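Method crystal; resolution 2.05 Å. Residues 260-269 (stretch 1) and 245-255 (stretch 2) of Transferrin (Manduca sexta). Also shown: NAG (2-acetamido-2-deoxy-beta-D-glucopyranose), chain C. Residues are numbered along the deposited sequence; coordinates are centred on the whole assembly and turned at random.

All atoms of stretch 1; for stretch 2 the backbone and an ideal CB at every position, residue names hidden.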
# COMPACT_ATOMS: atom_id res chain seq x y z
N PRO A 260 -24.36 -32.37 2.52
CA PRO A 260 -23.95 -32.66 1.14
C PRO A 260 -23.66 -31.40 0.35
O PRO A 260 -24.30 -30.36 0.54
CB PRO A 260 -25.14 -33.43 0.56
CG PRO A 260 -26.29 -33.09 1.47
CD PRO A 260 -25.69 -32.91 2.82
N ILE A 261 -22.68 -31.51 -0.53
CA ILE A 261 -22.42 -30.49 -1.54
C ILE A 261 -23.65 -30.28 -2.42
O ILE A 261 -23.93 -29.16 -2.86
CB ILE A 261 -21.19 -30.90 -2.37
CG1 ILE A 261 -19.97 -31.15 -1.47
CG2 ILE A 261 -20.85 -29.84 -3.35
CD1 ILE A 261 -19.61 -30.00 -0.56
N THR A 262 -24.41 -31.35 -2.69
CA THR A 262 -25.56 -31.23 -3.57
C THR A 262 -26.71 -30.48 -2.93
O THR A 262 -27.69 -30.17 -3.61
CB THR A 262 -26.06 -32.62 -4.04
OG1 THR A 262 -25.96 -33.56 -2.96
CG2 THR A 262 -25.25 -33.13 -5.22
N GLY A 263 -26.63 -30.18 -1.64
CA GLY A 263 -27.66 -29.42 -0.96
C GLY A 263 -27.26 -27.97 -0.76
O GLY A 263 -26.22 -27.50 -1.21
N LYS A 264 -28.12 -27.25 -0.07
CA LYS A 264 -27.79 -25.89 0.31
C LYS A 264 -26.59 -25.91 1.26
O LYS A 264 -26.58 -26.65 2.25
CB LYS A 264 -29.01 -25.24 0.97
CG LYS A 264 -28.84 -23.76 1.39
CD LYS A 264 -28.72 -23.60 2.91
CE LYS A 264 -29.64 -22.51 3.46
NZ LYS A 264 -29.21 -21.16 2.99
N ALA A 265 -25.58 -25.12 0.93
CA ALA A 265 -24.35 -25.11 1.72
C ALA A 265 -24.60 -24.52 3.11
O ALA A 265 -25.41 -23.61 3.28
CB ALA A 265 -23.27 -24.30 0.98
N CYS A 266 -23.93 -25.08 4.11
CA CYS A 266 -23.79 -24.43 5.41
C CYS A 266 -22.51 -23.61 5.37
O CYS A 266 -21.45 -24.13 4.98
CB CYS A 266 -23.72 -25.45 6.54
SG CYS A 266 -22.46 -26.70 6.29
N SER A 267 -22.62 -22.36 5.80
CA SER A 267 -21.59 -21.35 5.59
C SER A 267 -21.50 -20.49 6.84
O SER A 267 -22.52 -20.02 7.33
CB SER A 267 -21.90 -20.48 4.36
OG SER A 267 -21.08 -19.32 4.32
N TRP A 268 -20.29 -20.31 7.36
CA TRP A 268 -20.15 -19.52 8.57
C TRP A 268 -20.10 -18.02 8.32
O TRP A 268 -20.34 -17.23 9.25
CB TRP A 268 -18.90 -19.94 9.37
CG TRP A 268 -17.62 -20.22 8.63
CD1 TRP A 268 -17.34 -19.99 7.31
CD2 TRP A 268 -16.44 -20.82 9.18
NE1 TRP A 268 -16.07 -20.40 7.02
CE2 TRP A 268 -15.49 -20.91 8.15
CE3 TRP A 268 -16.10 -21.28 10.46
CZ2 TRP A 268 -14.23 -21.44 8.35
CZ3 TRP A 268 -14.85 -21.80 10.66
CH2 TRP A 268 -13.92 -21.88 9.60
N ALA A 269 -19.79 -17.59 7.10
CA ALA A 269 -19.84 -16.17 6.77
C ALA A 269 -19.87 -16.02 5.26
O ALA A 269 -19.49 -16.94 4.52
CB ALA A 269 -18.66 -15.41 7.36
N UNK A 245 -16.59 -36.23 -8.08
CA UNK A 245 -17.83 -36.77 -7.54
C UNK A 245 -18.17 -36.08 -6.21
O UNK A 245 -17.45 -36.29 -5.22
CB UNK A 245 -17.72 -38.28 -7.35
N UNK A 246 -19.25 -35.30 -6.13
CA UNK A 246 -19.54 -34.57 -4.89
C UNK A 246 -19.87 -35.46 -3.72
O UNK A 246 -19.74 -35.03 -2.57
CB UNK A 246 -20.70 -33.60 -5.12
N UNK A 247 -20.38 -36.68 -3.97
CA UNK A 247 -20.75 -37.58 -2.89
C UNK A 247 -19.55 -37.95 -2.03
O UNK A 247 -19.72 -38.34 -0.87
CB UNK A 247 -21.40 -38.85 -3.46
N UNK A 248 -18.35 -37.87 -2.59
CA UNK A 248 -17.14 -38.14 -1.82
C UNK A 248 -16.74 -37.00 -0.90
O UNK A 248 -15.81 -37.17 -0.10
CB UNK A 248 -15.98 -38.45 -2.77
N UNK A 249 -17.43 -35.86 -0.96
CA UNK A 249 -17.05 -34.67 -0.22
C UNK A 249 -18.27 -34.12 0.48
O UNK A 249 -19.41 -34.48 0.18
CB UNK A 249 -16.43 -33.62 -1.14
N UNK A 250 -18.01 -33.23 1.44
CA UNK A 250 -19.05 -32.65 2.26
C UNK A 250 -18.64 -31.26 2.70
O UNK A 250 -17.45 -30.97 2.88
CB UNK A 250 -19.35 -33.54 3.47
N UNK A 251 -19.62 -30.38 2.88
CA UNK A 251 -19.35 -29.19 3.65
C UNK A 251 -19.28 -29.61 5.11
O UNK A 251 -20.00 -30.49 5.55
CB UNK A 251 -20.41 -28.11 3.42
N UNK A 252 -18.40 -28.96 5.85
CA UNK A 252 -18.39 -29.07 7.30
C UNK A 252 -19.06 -27.82 7.85
O UNK A 252 -18.65 -26.69 7.53
CB UNK A 252 -16.97 -29.23 7.85
N UNK A 253 -20.12 -28.02 8.64
CA UNK A 253 -20.92 -26.93 9.19
C UNK A 253 -20.43 -26.53 10.58
O UNK A 253 -19.75 -27.30 11.27
CB UNK A 253 -22.39 -27.33 9.25
N UNK A 254 -20.75 -25.29 10.98
CA UNK A 254 -20.34 -24.85 12.33
C UNK A 254 -20.87 -25.82 13.38
O UNK A 254 -20.22 -26.04 14.41
CB UNK A 254 -20.84 -23.43 12.62
N UNK A 255 -22.04 -26.40 13.15
CA UNK A 255 -22.58 -27.55 13.89
C UNK A 255 -21.52 -28.57 14.31
O UNK A 255 -21.64 -29.24 15.34
CB UNK A 255 -23.64 -28.25 13.04
C1 NAG C . -23.54 -16.42 10.83
C2 NAG C . -24.15 -17.43 9.87
C3 NAG C . -25.13 -18.42 10.52
C4 NAG C . -24.65 -18.93 11.89
C5 NAG C . -23.96 -17.83 12.71
C6 NAG C . -23.19 -18.46 13.84
C7 NAG C . -24.24 -16.47 7.61
C8 NAG C . -25.18 -15.85 6.62
N2 NAG C . -24.80 -16.72 8.79
O3 NAG C . -25.25 -19.52 9.61
O4 NAG C . -25.73 -19.34 12.73
O5 NAG C . -23.01 -17.09 11.96
O6 NAG C . -22.27 -19.37 13.24
O7 NAG C . -23.08 -16.74 7.33

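Position 245 lies out of reach of stretch 1, and nothing there limits the choice. The residue is Asn 245. Asn 245 OD1 accepts a hydrogen bond from the backbone N of position 247 (3.1 Å).

Position 246 points its CB toward stretch 1. The ideal CB lies 3.9 Å from Ile 261 CB and 4.6 Å from Thr 262 CG2, so a compact apolar side chain suits. Phi of -66° also admits proline. The residue is Pro 246, whose CB packs 4.1 Å from Ile 261 CB. Its carbonyl takes part in a bridge: water 1 donates to Pro 246 O (3.0 Å) and accepts from Ile 261 N (2.8 Å).

Positions 247 and 248 continue the 3-10 segment. The CB of 247 points away and that of 248 is out of reach, so polar or charged residues would do. They are Glu 247 and Glu 248, and neither side chain contacts stretch 1.

Position 249 begins a strand, and its CB points sideways. The ideal CB is 4.3 Å from Ile 261 CG1, so an apolar start to the side chain is favoured, while its end is free to go elsewhere. The residue is Phe 249. Its CB touches Ile 261 CG1 at 4.3 Å, and the ring leads away.

Position 250 is extended and its CB points away from stretch 1, near Pro 260. Many side chains fit, long polar ones included. The residue is Arg 250. Its CD passes 4.0 Å from Pro 260 CA, and its NH1 donates to Glu 247 O (2.6 Å) and Phe 249 O (3.0 Å), tying the arginine back to its own stretch.

Position 251 points toward stretch 1. Its ideal CB is 3.8 Å from Cys 266 SG and 4.5 Å from Ile 261 CD1. Ahead lies a slot between Ile 261 and Ala 265, well shaped for a flat ring; a polar tip could lie near the carbonyl Gly 263 O. The residue is Tyr 251. Ile 261 CD1 sits over one face, 3.4 Å from the ring centroid and almost on the normal. Ala 265 CB covers the opposite face, 3.7 Å from the centroid. Both are CH-pi contacts. Water 2 links Tyr 251 OH (2.8 Å) to Gly 263 O (2.9 Å).

Position 252 points away, and stretch 1 sets no demand on it; an apolar strand residue is one option. It is Leu 252.

Position 253 has an ideal CB only 3.0 Å from Cys 266 SG. That is too tight for ordinary packing and points strongly to cysteine. The residue is Cys 253. Its SG bonds to Cys 266 SG at 2.0 Å, with chi3 of -78°, a covalent tie between the stretches.

Position 254 points sideways, with Trp 268 CB 5.2 Å from the ideal CB. A small or branched apolar side chain could close that gap. The residue is Val 254, whose CG2 reaches Trp 268 CB at 3.6 Å.

Position 255 is out of reach, so a polar residue is acceptable. It is Asp 255.

Stretch 2, residues 245-255: NPEEFRYLCVD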
# COMPACT_ATOMS: atom_id res chain seq x y z
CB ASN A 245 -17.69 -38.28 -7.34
CG ASN A 245 -18.94 -38.93 -6.74
OD1 ASN A 245 -19.98 -38.29 -6.64
ND2 ASN A 245 -18.83 -40.21 -6.35
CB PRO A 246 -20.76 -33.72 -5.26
CG PRO A 246 -21.38 -34.46 -6.41
CD PRO A 246 -20.25 -35.01 -7.17
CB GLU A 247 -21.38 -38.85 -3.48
CG GLU A 247 -22.80 -38.65 -3.94
CD GLU A 247 -23.37 -39.85 -4.69
OE1 GLU A 247 -22.61 -40.81 -4.96
OE2 GLU A 247 -24.57 -39.82 -5.01
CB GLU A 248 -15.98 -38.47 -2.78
CG GLU A 248 -16.21 -39.77 -3.57
CD GLU A 248 -16.68 -40.89 -2.66
OE1 GLU A 248 -15.96 -41.19 -1.68
OE2 GLU A 248 -17.79 -41.45 -2.89
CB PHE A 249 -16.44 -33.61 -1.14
CG PHE A 249 -15.21 -34.09 -1.81
CD1 PHE A 249 -15.29 -34.82 -2.99
CD2 PHE A 249 -13.97 -33.87 -1.24
CE1 PHE A 249 -14.17 -35.28 -3.60
CE2 PHE A 249 -12.84 -34.34 -1.84
CZ PHE A 249 -12.94 -35.07 -3.03
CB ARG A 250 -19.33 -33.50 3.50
CG ARG A 250 -19.78 -34.95 3.23
CD ARG A 250 -21.28 -35.07 2.99
NE ARG A 250 -21.69 -36.47 3.00
CZ ARG A 250 -21.54 -37.31 1.98
NH1 ARG A 250 -20.99 -36.92 0.85
NH2 ARG A 250 -21.95 -38.56 2.09
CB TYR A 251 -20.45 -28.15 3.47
CG TYR A 251 -20.69 -27.68 2.08
CD1 TYR A 251 -19.73 -26.98 1.37
CD2 TYR A 251 -21.93 -27.87 1.49
CE1 TYR A 251 -19.99 -26.54 0.08
CE2 TYR A 251 -22.19 -27.43 0.24
CZ TYR A 251 -21.23 -26.76 -0.47
OH TYR A 251 -21.53 -26.33 -1.74
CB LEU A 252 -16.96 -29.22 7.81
CG LEU A 252 -16.78 -29.27 9.33
CD1 LEU A 252 -17.34 -30.56 9.92
CD2 LEU A 252 -15.30 -29.11 9.71
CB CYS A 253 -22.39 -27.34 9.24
SG CYS A 253 -23.00 -28.08 7.68
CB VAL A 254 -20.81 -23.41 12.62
CG1 VAL A 254 -20.32 -22.95 14.03
CG2 VAL A 254 -20.29 -22.46 11.57
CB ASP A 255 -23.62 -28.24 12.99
CG ASP A 255 -24.91 -28.52 13.69
OD1 ASP A 255 -24.92 -28.63 14.93
OD2 ASP A 255 -25.93 -28.64 12.98
O HOH W 1 -22.20 -34.18 -1.15
O HOH W 2 -24.16 -26.16 -2.66
O HOH W 3 -19.06 -25.06 5.37
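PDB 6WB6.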